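Local coordinates for protein probable CoA-transferase alpha subunit (Rhodococcus jostii, PDB 6COJ) that probably acts on coenzyme A thioesters as the alpha subunit of a CoA-transferase-family enzyme, binding a bicyclic lactone CoA thioester together with a partner protein chain, at residues 83-88 against 111-116; 47-52 against 246-251. The protein carries 1 engineered substitution. All coordinates share one frame; numbering follows the deposited sequence.

Contact 1 (83-88 against 111-116). With F8G (S-{(3R,5R,9R)-1-[(2R,3S,4R,5R)-5-(6-amino-9H-purin-9-yl)-4-hydroxy-3-(phosphonooxy)tetrahydrofuran-2-yl]-3,5,9-trihydroxy-8,8-dimethyl-3,5-dioxido-10,14-dioxo-2,4,6-trioxa-11,15-diaza-3lambda~5~,5lambda~5~-diphosphaheptadecan-17-yl} (5R,10R)-7-hydroxy-10-methyl-2-oxo-1-oxaspiro[4.5]dec-6-ene-6-carbothioate (non-preferred name)), chain E.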
ATOM      1  N   LYS A  83     -25.995   8.894  -7.997  1.00 17.17           N
ATOM      2  CA  LYS A  83     -25.069   9.446  -7.028  1.00 16.73           C
ATOM      3  C   LYS A  83     -23.668   9.078  -7.487  1.00 14.95           C
ATOM      4  O   LYS A  83     -23.453   7.993  -8.038  1.00 15.92           O
ATOM      5  CB  LYS A  83     -25.362   8.856  -5.642  1.00 20.10           C
ATOM      6  CG  LYS A  83     -24.630   9.521  -4.487  1.00 23.43           C
ATOM      7  CD  LYS A  83     -25.158   8.997  -3.161  1.00 22.86           C
ATOM      8  CE  LYS A  83     -24.491   9.693  -1.977  1.00 28.59           C
ATOM      9  NZ  LYS A  83     -24.892   9.114  -0.656  1.00 34.58           N
ATOM     10  N   ALA A  84     -22.725   9.992  -7.294  1.00 16.69           N
ATOM     11  CA  ALA A  84     -21.364   9.761  -7.758  1.00 15.53           C
ATOM     12  C   ALA A  84     -20.369  10.164  -6.685  1.00 16.09           C
ATOM     13  O   ALA A  84     -20.450  11.270  -6.144  1.00 17.32           O
ATOM     14  CB  ALA A  84     -21.085  10.517  -9.068  1.00 16.06           C
ATOM     15  N   TYR A  85     -19.433   9.257  -6.394  1.00 14.40           N
ATOM     16  CA  TYR A  85     -18.295   9.489  -5.515  1.00 14.77           C
ATOM     17  C   TYR A  85     -17.057   9.531  -6.402  1.00 15.06           C
ATOM     18  O   TYR A  85     -16.755   8.542  -7.073  1.00 16.70           O
ATOM     19  CB  TYR A  85     -18.152   8.315  -4.545  1.00 14.25           C
ATOM     20  CG  TYR A  85     -19.246   8.176  -3.505  1.00 15.57           C
ATOM     21  CD1 TYR A  85     -20.498   7.675  -3.839  1.00 15.17           C
ATOM     22  CD2 TYR A  85     -19.015   8.534  -2.183  1.00 15.49           C
ATOM     23  CE1 TYR A  85     -21.498   7.548  -2.883  1.00 18.37           C
ATOM     24  CE2 TYR A  85     -20.006   8.403  -1.220  1.00 16.21           C
ATOM     25  CZ  TYR A  85     -21.246   7.909  -1.582  1.00 18.07           C
ATOM     26  OH  TYR A  85     -22.247   7.769  -0.648  1.00 21.14           O
ATOM     27  N   TYR A  86     -16.332  10.653  -6.401  1.00 12.94           N
ATOM     28  CA  TYR A  86     -15.209  10.778  -7.333  1.00 14.47           C
ATOM     29  C   TYR A  86     -14.206  11.785  -6.798  1.00 13.82           C
ATOM     30  O   TYR A  86     -14.565  12.701  -6.049  1.00 14.13           O
ATOM     31  CB  TYR A  86     -15.685  11.215  -8.738  1.00 14.71           C
ATOM     32  CG  TYR A  86     -16.487  12.505  -8.707  1.00 13.84           C
ATOM     33  CD1 TYR A  86     -17.862  12.486  -8.516  1.00 13.81           C
ATOM     34  CD2 TYR A  86     -15.856  13.740  -8.811  1.00 14.77           C
ATOM     35  CE1 TYR A  86     -18.596  13.662  -8.456  1.00 15.19           C
ATOM     36  CE2 TYR A  86     -16.579  14.921  -8.734  1.00 14.55           C
ATOM     37  CZ  TYR A  86     -17.937  14.872  -8.546  1.00 14.69           C
ATOM     38  OH  TYR A  86     -18.663  16.036  -8.477  1.00 15.92           O
ATOM     39  N   GLY A  87     -12.951  11.621  -7.224  1.00 13.82           N
ATOM     40  CA  GLY A  87     -11.896  12.549  -6.870  1.00 15.36           C
ATOM     41  C   GLY A  87     -11.743  13.640  -7.905  1.00 15.68           C
ATOM     42  O   GLY A  87     -11.211  14.716  -7.618  1.00 17.03           O
ATOM     43  N   PHE A  88     -12.207  13.361  -9.119  1.00 14.79           N
ATOM     44  CA  PHE A  88     -12.206  14.321 -10.215  1.00 14.05           C
ATOM     45  C   PHE A  88     -12.989  13.689 -11.352  1.00 13.85           C
ATOM     46  O   PHE A  88     -13.321  12.502 -11.313  1.00 14.49           O
ATOM     47  CB  PHE A  88     -10.777  14.627 -10.688  1.00 14.76           C
ATOM     48  CG  PHE A  88     -10.050  13.429 -11.239  1.00 14.06           C
ATOM     49  CD1 PHE A  88     -10.204  13.059 -12.572  1.00 15.16           C
ATOM     50  CD2 PHE A  88      -9.200  12.679 -10.430  1.00 14.22           C
ATOM     51  CE1 PHE A  88      -9.548  11.947 -13.085  1.00 14.99           C
ATOM     52  CE2 PHE A  88      -8.527  11.576 -10.945  1.00 16.54           C
ATOM     53  CZ  PHE A  88      -8.702  11.214 -12.267  1.00 14.49           C
ATOM     54  N   ALA A 111     -26.530  13.417  -7.399  1.00 20.98           N
ATOM     55  CA  ALA A 111     -26.041  13.843  -6.097  1.00 20.56           C
ATOM     56  C   ALA A 111     -24.569  13.478  -6.050  1.00 20.82           C
ATOM     57  O   ALA A 111     -24.200  12.355  -6.403  1.00 23.49           O
ATOM     58  CB  ALA A 111     -26.789  13.108  -4.986  1.00 21.84           C
ATOM     59  N   VAL A 112     -23.721  14.419  -5.658  1.00 16.43           N
ATOM     60  CA  VAL A 112     -22.279  14.180  -5.689  1.00 15.68           C
ATOM     61  C   VAL A 112     -21.708  14.083  -4.284  1.00 15.85           C
ATOM     62  O   VAL A 112     -22.073  14.853  -3.385  1.00 17.74           O
ATOM     63  CB  VAL A 112     -21.480  15.169  -6.566  1.00 16.26           C
ATOM     64  CG1 VAL A 112     -21.991  15.149  -8.014  1.00 16.95           C
ATOM     65  CG2 VAL A 112     -21.523  16.572  -5.995  1.00 19.51           C
ATOM     66  N   ARG A 113     -20.804  13.119  -4.107  1.00 14.09           N
ATOM     67  CA  ARG A 113     -19.910  13.089  -2.955  1.00 15.90           C
ATOM     68  C   ARG A 113     -18.491  13.258  -3.481  1.00 15.82           C
ATOM     69  O   ARG A 113     -17.650  12.348  -3.410  1.00 16.31           O
ATOM     70  CB  ARG A 113     -20.101  11.812  -2.146  1.00 15.93           C
ATOM     71  CG  ARG A 113     -21.499  11.675  -1.553  1.00 17.25           C
ATOM     72  CD  ARG A 113     -21.824  12.784  -0.532  1.00 17.08           C
ATOM     73  NE  ARG A 113     -23.176  12.628  -0.007  1.00 18.47           N
ATOM     74  CZ  ARG A 113     -24.249  13.212  -0.526  1.00 22.45           C
ATOM     75  NH1 ARG A 113     -24.123  14.021  -1.571  1.00 22.26           N
ATOM     76  NH2 ARG A 113     -25.440  12.994   0.013  1.00 23.82           N
ATOM     77  N   GLU A 114     -18.249  14.437  -4.042  1.00 16.24           N
ATOM     78  CA  GLU A 114     -16.941  14.819  -4.542  1.00 15.40           C
ATOM     79  C   GLU A 114     -15.954  14.848  -3.381  1.00 15.05           C
ATOM     80  O   GLU A 114     -16.301  15.230  -2.258  1.00 15.84           O
ATOM     81  CB  GLU A 114     -17.080  16.204  -5.183  1.00 16.58           C
ATOM     82  CG  GLU A 114     -15.823  16.734  -5.834  1.00 16.85           C
ATOM     83  CD  GLU A 114     -16.093  17.965  -6.672  1.00 15.99           C
ATOM     84  OE1 GLU A 114     -17.078  17.959  -7.431  1.00 17.04           O
ATOM     85  OE2 GLU A 114     -15.327  18.944  -6.558  1.00 16.54           O
ATOM     86  N   MET A 115     -14.724  14.418  -3.645  1.00 14.38           N
ATOM     87  CA  MET A 115     -13.751  14.300  -2.568  1.00 15.16           C
ATOM     88  C   MET A 115     -12.353  14.509  -3.118  1.00 13.52           C
ATOM     89  O   MET A 115     -12.123  14.445  -4.328  1.00 15.13           O
ATOM     90  CB  MET A 115     -13.861  12.936  -1.879  1.00 15.40           C
ATOM     91  CG  MET A 115     -13.407  11.771  -2.747  1.00 14.13           C
ATOM     92  SD  MET A 115     -13.715  10.166  -1.969  1.00 13.84           S
ATOM     93  CE  MET A 115     -15.234   9.682  -2.804  1.00 15.37           C
ATOM     94  N   ASP A 116     -11.406  14.766  -2.216  1.00 13.25           N
ATOM     95  CA  ASP A 116     -10.013  14.831  -2.639  1.00 14.24           C
ATOM     96  C   ASP A 116      -9.605  13.508  -3.289  1.00 12.93           C
ATOM     97  O   ASP A 116     -10.063  12.436  -2.890  1.00 14.18           O
ATOM     98  CB  ASP A 116      -9.110  15.131  -1.445  1.00 16.82           C
ATOM     99  CG  ASP A 116      -7.645  15.050  -1.802  1.00 15.82           C
ATOM    100  OD1 ASP A 116      -7.091  16.058  -2.300  1.00 17.28           O
ATOM    101  OD2 ASP A 116      -7.055  13.971  -1.602  1.00 15.07           O
TER
HETATM  102  C4  F8G E 301     -18.714  31.118 -15.472  1.00117.95           C
HETATM  103  C5  F8G E 301     -18.815  31.628 -14.098  1.00116.78           C
HETATM  104  C6  F8G E 301     -20.061  31.354 -13.343  1.00118.50           C
HETATM  105  C8  F8G E 301     -16.881  32.179 -14.959  1.00114.51           C
HETATM  106  N1  F8G E 301     -21.053  30.650 -13.936  1.00119.04           N
HETATM  107  N3  F8G E 301     -19.734  30.419 -16.023  1.00121.48           N
HETATM  108  C1' F8G E 301     -17.030  31.158 -17.280  1.00114.06           C
HETATM  109  C2  F8G E 301     -20.981  30.128 -15.309  1.00120.09           C
HETATM  110  C2' F8G E 301     -16.227  32.242 -17.970  1.00122.67           C
HETATM  111  C3' F8G E 301     -15.329  31.416 -18.863  1.00126.06           C
HETATM  112  C4' F8G E 301     -15.004  30.223 -18.004  1.00107.28           C
HETATM  113  C5' F8G E 301     -13.759  30.501 -17.190  1.00 92.19           C
HETATM  114  CAA F8G E 301      -1.652  15.335  -6.292  1.00 15.57           C
HETATM  115  CAB F8G E 301      -2.059  16.450  -7.223  1.00 14.67           C
HETATM  116  CAC F8G E 301      -2.963  16.294  -8.211  1.00 18.36           C
HETATM  117  CAD F8G E 301      -3.358  14.908  -8.700  1.00 23.89           C
HETATM  118  CAE F8G E 301      -2.552  13.822  -7.991  1.00 18.29           C
HETATM  119  CAF F8G E 301      -2.484  14.088  -6.502  1.00 16.21           C
HETATM  120  CAG F8G E 301      -3.633  17.469  -8.795  1.00 19.53           C
HETATM  121  CAI F8G E 301      -3.115  12.429  -8.227  1.00 19.33           C
HETATM  122  CAK F8G E 301      -3.280  14.706 -10.228  1.00 22.63           C
HETATM  123  CAL F8G E 301      -4.702  14.486 -10.772  1.00 23.78           C
HETATM  124  CAM F8G E 301      -5.540  14.578  -9.521  1.00 28.26           C
HETATM  125  CAQ F8G E 301      -4.425  20.020  -9.332  1.00 15.79           C
HETATM  126  CAR F8G E 301      -3.873  20.209 -10.735  1.00 16.88           C
HETATM  127  CAT F8G E 301      -4.807  22.199 -11.735  1.00 18.44           C
HETATM  128  CAU F8G E 301      -5.697  22.724 -12.845  1.00 21.43           C
HETATM  129  CAV F8G E 301      -6.163  24.160 -12.636  1.00 22.85           C
HETATM  130  CAX F8G E 301      -6.361  25.243 -14.774  1.00 23.42           C
HETATM  131  CAY F8G E 301      -7.240  25.765 -15.881  1.00 22.56           C
HETATM  132  CAZ F8G E 301      -7.379  27.291 -15.837  1.00 23.08           C
HETATM  133  CBA F8G E 301      -8.430  27.720 -16.851  1.00 24.17           C
HETATM  134  CBM F8G E 301      -7.841  27.715 -14.451  1.00 23.16           C
HETATM  135  CBN F8G E 301      -6.073  27.992 -16.192  1.00 25.23           C
HETATM  136  N6  F8G E 301     -20.206  31.801 -12.072  1.00116.58           N
HETATM  137  N7  F8G E 301     -17.656  32.270 -13.847  1.00115.13           N
HETATM  138  N9  F8G E 301     -17.525  31.502 -15.927  1.00115.01           N
HETATM  139  NAS F8G E 301      -4.814  20.877 -11.601  1.00 16.00           N
HETATM  140  NAW F8G E 301      -6.960  24.619 -13.766  1.00 20.77           N
HETATM  141  O2' F8G E 301     -17.054  33.127 -18.729  1.00127.87           O
HETATM  142  O3' F8G E 301     -16.076  30.898 -19.950  1.00149.83           O
HETATM  143  O4' F8G E 301     -16.122  30.065 -17.132  1.00107.48           O
HETATM  144  O5' F8G E 301     -12.651  30.616 -18.078  1.00 79.92           O
HETATM  145  OAH F8G E 301      -1.508  17.515  -7.030  1.00 15.22           O
HETATM  146  OAJ F8G E 301      -4.502  17.295  -9.641  1.00 18.02           O
HETATM  147  OAN F8G E 301      -6.747  14.539  -9.428  1.00 31.19           O
HETATM  148  OAO F8G E 301      -4.724  14.731  -8.348  1.00 25.07           O
HETATM  149  OBB F8G E 301      -9.613  27.005 -16.528  1.00 24.37           O
HETATM  150  OBD F8G E 301     -11.627  28.536 -17.079  1.00 43.85           O
HETATM  151  OBJ F8G E 301      -4.126  22.929 -11.025  1.00 17.86           O
HETATM  152  OBK F8G E 301      -5.146  25.371 -14.803  1.00 25.67           O
HETATM  153  OBL F8G E 301      -6.710  25.368 -17.155  1.00 26.53           O
HETATM  154  OBO F8G E 301     -11.893  26.083 -17.032  1.00 28.07           O
HETATM  155  OBP F8G E 301     -10.547  27.020 -18.921  1.00 27.13           O
HETATM  156  OBQ F8G E 301     -10.221  30.026 -18.658  1.00 66.89           O
HETATM  157  OBR F8G E 301     -10.822  30.841 -16.369  1.00 85.92           O
HETATM  158  OCI F8G E 301     -16.740  30.788 -22.393  1.00173.85           O
HETATM  159  OCJ F8G E 301     -16.508  32.979 -21.247  1.00168.52           O
HETATM  160  OCK F8G E 301     -14.483  31.616 -21.766  1.00203.96           O
HETATM  161  PBC F8G E 301     -10.914  27.144 -17.461  1.00 25.67           P
HETATM  162  PBE F8G E 301     -11.257  30.023 -17.561  1.00 68.91           P
HETATM  163  PCH F8G E 301     -15.946  31.586 -21.388  1.00173.84           P
HETATM  164  SAP F8G E 301      -3.297  19.060  -8.373  1.00 15.75           S

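Contact 2 (47-52 against 246-251)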
ATOM      1  N   PRO A  47     -12.697   0.576 -18.407  1.00 12.96           N
ATOM      2  CA  PRO A  47     -13.395  -0.588 -19.002  1.00 14.50           C
ATOM      3  C   PRO A  47     -14.545  -0.130 -19.893  1.00 15.21           C
ATOM      4  O   PRO A  47     -15.737  -0.303 -19.598  1.00 15.43           O
ATOM      5  CB  PRO A  47     -13.865  -1.353 -17.761  1.00 14.35           C
ATOM      6  CG  PRO A  47     -14.142  -0.267 -16.765  1.00 12.81           C
ATOM      7  CD  PRO A  47     -13.041   0.757 -16.983  1.00 14.79           C
ATOM      8  N   MET A  48     -14.180   0.493 -21.018  1.00 15.06           N
ATOM      9  CA  MET A  48     -15.162   1.161 -21.862  1.00 14.35           C
ATOM     10  C   MET A  48     -16.094   0.171 -22.549  1.00 16.45           C
ATOM     11  O   MET A  48     -17.277   0.480 -22.753  1.00 17.07           O
ATOM     12  CB  MET A  48     -14.463   2.052 -22.890  1.00 16.00           C
ATOM     13  CG  MET A  48     -13.667   3.205 -22.310  1.00 14.79           C
ATOM     14  SD  MET A  48     -14.665   4.418 -21.429  1.00 16.78           S
ATOM     15  CE  MET A  48     -15.366   5.308 -22.817  1.00 21.70           C
ATOM     16  N   ALA A  49     -15.597  -1.018 -22.905  1.00 16.10           N
ATOM     17  CA  ALA A  49     -16.486  -2.039 -23.449  1.00 17.50           C
ATOM     18  C   ALA A  49     -17.538  -2.451 -22.425  1.00 17.20           C
ATOM     19  O   ALA A  49     -18.714  -2.620 -22.769  1.00 17.71           O
ATOM     20  CB  ALA A  49     -15.680  -3.239 -23.954  1.00 17.53           C
ATOM     21  N   LEU A  50     -17.145  -2.596 -21.155  1.00 16.62           N
ATOM     22  CA  LEU A  50     -18.136  -2.907 -20.126  1.00 16.97           C
ATOM     23  C   LEU A  50     -19.111  -1.751 -19.926  1.00 16.77           C
ATOM     24  O   LEU A  50     -20.316  -1.972 -19.736  1.00 17.49           O
ATOM     25  CB  LEU A  50     -17.439  -3.293 -18.816  1.00 15.67           C
ATOM     26  CG  LEU A  50     -16.868  -4.724 -18.779  1.00 15.73           C
ATOM     27  CD1 LEU A  50     -15.811  -4.884 -17.668  1.00 16.30           C
ATOM     28  CD2 LEU A  50     -17.982  -5.771 -18.618  1.00 17.54           C
ATOM     29  N   VAL A  51     -18.623  -0.509 -20.011  1.00 16.76           N
ATOM     30  CA  VAL A  51     -19.510   0.652 -19.910  1.00 15.60           C
ATOM     31  C   VAL A  51     -20.506   0.683 -21.069  1.00 18.51           C
ATOM     32  O   VAL A  51     -21.695   0.966 -20.874  1.00 17.18           O
ATOM     33  CB  VAL A  51     -18.699   1.957 -19.800  1.00 17.21           C
ATOM     34  CG1 VAL A  51     -19.616   3.174 -19.940  1.00 20.60           C
ATOM     35  CG2 VAL A  51     -17.948   2.001 -18.481  1.00 16.72           C
ATOM     36  N   ARG A  52     -20.042   0.404 -22.291  1.00 16.80           N
ATOM     37  CA  ARG A  52     -20.967   0.332 -23.422  1.00 16.65           C
ATOM     38  C   ARG A  52     -21.999  -0.776 -23.231  1.00 17.19           C
ATOM     39  O   ARG A  52     -23.161  -0.625 -23.624  1.00 17.89           O
ATOM     40  CB  ARG A  52     -20.202   0.161 -24.742  1.00 18.49           C
ATOM     41  CG  ARG A  52     -19.482   1.434 -25.202  1.00 18.85           C
ATOM     42  CD  ARG A  52     -18.760   1.275 -26.532  1.00 21.73           C
ATOM     43  NE  ARG A  52     -17.554   0.452 -26.450  1.00 19.95           N
ATOM     44  CZ  ARG A  52     -16.339   0.924 -26.174  1.00 21.32           C
ATOM     45  NH1 ARG A  52     -16.157   2.225 -25.929  1.00 18.76           N
ATOM     46  NH2 ARG A  52     -15.306   0.094 -26.142  1.00 22.02           N
ATOM     47  N   VAL A 246     -13.703 -11.200 -18.956  1.00 15.52           N
ATOM     48  CA  VAL A 246     -14.210 -10.913 -20.297  1.00 16.81           C
ATOM     49  C   VAL A 246     -13.022 -10.646 -21.212  1.00 18.34           C
ATOM     50  O   VAL A 246     -12.183  -9.791 -20.912  1.00 19.67           O
ATOM     51  CB  VAL A 246     -15.160  -9.704 -20.296  1.00 16.54           C
ATOM     52  CG1 VAL A 246     -15.687  -9.445 -21.710  1.00 18.12           C
ATOM     53  CG2 VAL A 246     -16.314  -9.915 -19.312  1.00 20.11           C
ATOM     54  N   GLU A 247     -12.952 -11.361 -22.327  1.00 18.40           N
ATOM     55  CA  GLU A 247     -11.941 -11.055 -23.333  1.00 17.31           C
ATOM     56  C   GLU A 247     -12.477  -9.946 -24.227  1.00 18.05           C
ATOM     57  O   GLU A 247     -13.453 -10.150 -24.955  1.00 21.52           O
ATOM     58  CB  GLU A 247     -11.580 -12.294 -24.148  1.00 19.35           C
ATOM     59  CG  GLU A 247     -10.395 -12.068 -25.058  1.00 20.49           C
ATOM     60  CD  GLU A 247      -9.776 -13.364 -25.531  1.00 27.81           C
ATOM     61  OE1 GLU A 247     -10.519 -14.360 -25.668  1.00 41.07           O
ATOM     62  OE2 GLU A 247      -8.546 -13.391 -25.749  1.00 25.19           O
ATOM     63  N   ALA A 248     -11.849  -8.773 -24.176  1.00 18.49           N
ATOM     64  CA  ALA A 248     -12.318  -7.593 -24.905  1.00 17.61           C
ATOM     65  C   ALA A 248     -11.131  -6.864 -25.510  1.00 17.44           C
ATOM     66  O   ALA A 248     -10.631  -5.875 -24.955  1.00 17.68           O
ATOM     67  CB  ALA A 248     -13.143  -6.673 -24.003  1.00 18.86           C
ATOM     68  N   PRO A 249     -10.650  -7.323 -26.667  1.00 19.25           N
ATOM     69  CA  PRO A 249      -9.587  -6.597 -27.376  1.00 18.71           C
ATOM     70  C   PRO A 249     -10.030  -5.183 -27.718  1.00 21.08           C
ATOM     71  O   PRO A 249     -11.160  -4.958 -28.161  1.00 20.77           O
ATOM     72  CB  PRO A 249      -9.360  -7.428 -28.646  1.00 23.29           C
ATOM     73  CG  PRO A 249     -10.063  -8.728 -28.412  1.00 23.04           C
ATOM     74  CD  PRO A 249     -11.138  -8.492 -27.410  1.00 19.74           C
ATOM     75  N   ASN A 250      -9.133  -4.219 -27.490  1.00 19.48           N
ATOM     76  CA  ASN A 250      -9.446  -2.802 -27.652  1.00 18.42           C
ATOM     77  C   ASN A 250     -10.573  -2.367 -26.722  1.00 17.39           C
ATOM     78  O   ASN A 250     -11.268  -1.383 -26.998  1.00 19.39           O
ATOM     79  CB  ASN A 250      -9.744  -2.427 -29.116  1.00 19.23           C
ATOM     80  CG  ASN A 250      -9.208  -1.051 -29.496  1.00 24.13           C
ATOM     81  OD1 ASN A 250      -8.131  -0.643 -29.055  1.00 25.33           O
ATOM     82  ND2 ASN A 250      -9.957  -0.332 -30.335  1.00 25.43           N
ATOM     83  N   GLY A 251     -10.742  -3.092 -25.611  1.00 18.20           N
ATOM     84  CA  GLY A 251     -11.849  -2.886 -24.695  1.00 20.33           C
ATOM     85  C   GLY A 251     -11.730  -1.666 -23.812  1.00 17.83           C
ATOM     86  O   GLY A 251     -12.661  -1.391 -23.046  1.00 16.74           O
TER
HETATM   87  O   HOH W   1     -14.140  -2.997 -20.873  1.00 15.95           O

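Contact 1 (83-88 against 111-116)
At one margin of the parallel sheet of this CoA-transferase-family chain, Lys83 to Tyr86 run beside Ala111 to Glu114, 13° from parallel, leading into the thioester pocket. Ala84 N donates to Ala111 O (2.9 Å), Arg113 N to Ala84 O (2.8 Å) and Met115 N to Tyr86 O (3.0 Å). On one face, Arg113 CB lies over the Tyr85 ring toward its rim, 3.8 Å from the centroid, while Met115 CE meets the ring edge. The extended Lys83 chain brings CE over the rim of one Arg113 guanidinium face. On the other face, Tyr86 CG lies between backbone N and carbonyl carbon (chi1 56°), swinging the ring under Glu114 CA, and Tyr86 OH donates to the anti lone pair of Glu114 OE1 (2.7 Å). Glu114 OE2 turns to a polar side chain of the partner protein's chain. Past the corner at Gly87, Phe88 CD2 comes within 3.2 Å of the lactone carbonyl oxygen OAN of F8G. Lys83 NZ and Arg113 NE, 4.0 Å apart, form salt bridges with Glu151, which hydrogen-bonds Tyr85 OH; Lys83 NZ also donates to Tyr85 OH (3.0 Å). Glu151 probably offsets the repulsion, whereas the buried Tyr86 N lacks a partner.

Contact 2 (47-52 against 246-251)
The backbone carbonyl of Gly251, last residue of a type II turn from Ala248, faces the first turn of the helix starting at Met48 and accepts a hydrogen bond from Ala49 N (3.0 Å, N-H...O 166°). The donor is tilted 27° from the carbonyl plane. Water 1 gives the same oxygen a second partner: it donates to Gly251 O (3.1 Å) and accepts from Leu50 N (3.0 Å), joining the next amide of the helix start to the turn. The Ala49 methyl points at the turn, its CB 3.7 Å from Gly251 O and 4.3 Å from Ala248 CB, with Leu23 of helix 23-28 also against it. Asn250, at the third position of the type II turn, takes the positive phi (61°) that this turn requires there. The flat guanidinium of Arg52 has the carbonyl oxygen of Met48 over the centre of one face; its NH1 donates to His253 O, and NH2 forms a salt bridge with Glu293. Asn250 ND2 donates to Gln297 of the same C-terminal helix, 293-306, that carries Glu293. Here a turn leaving the outermost strand 244-247 supplies a carbonyl to the amino end of helix 48-56, where backbone N-H groups have no preceding helical turn to bond to; the helix packs on the Rossmann-like parallel sheet of the CoA-transferase family.

How the contacts relate
Contacts 1 and 2 both reach the seven-stranded parallel sheet, near its opposite margins: 111-114 is the outermost strand on one side and 244-247 on the other. Their centres are 24 Å apart, on opposite sides of the chain's centre, and their nearest atoms about 12 Å apart. Contact 1 holds Phe88 of the thioester pocket and leads directly to pocket residue Ala117; the partner protein's chain also reaches it. Contact 2 touches no other protein chain. An indirect route joins them: the chain between strand 35-38 and helix 48-56 carries Trp41, which lines the pocket and meets the Phe88 ring, before reaching Pro47 in contact 2.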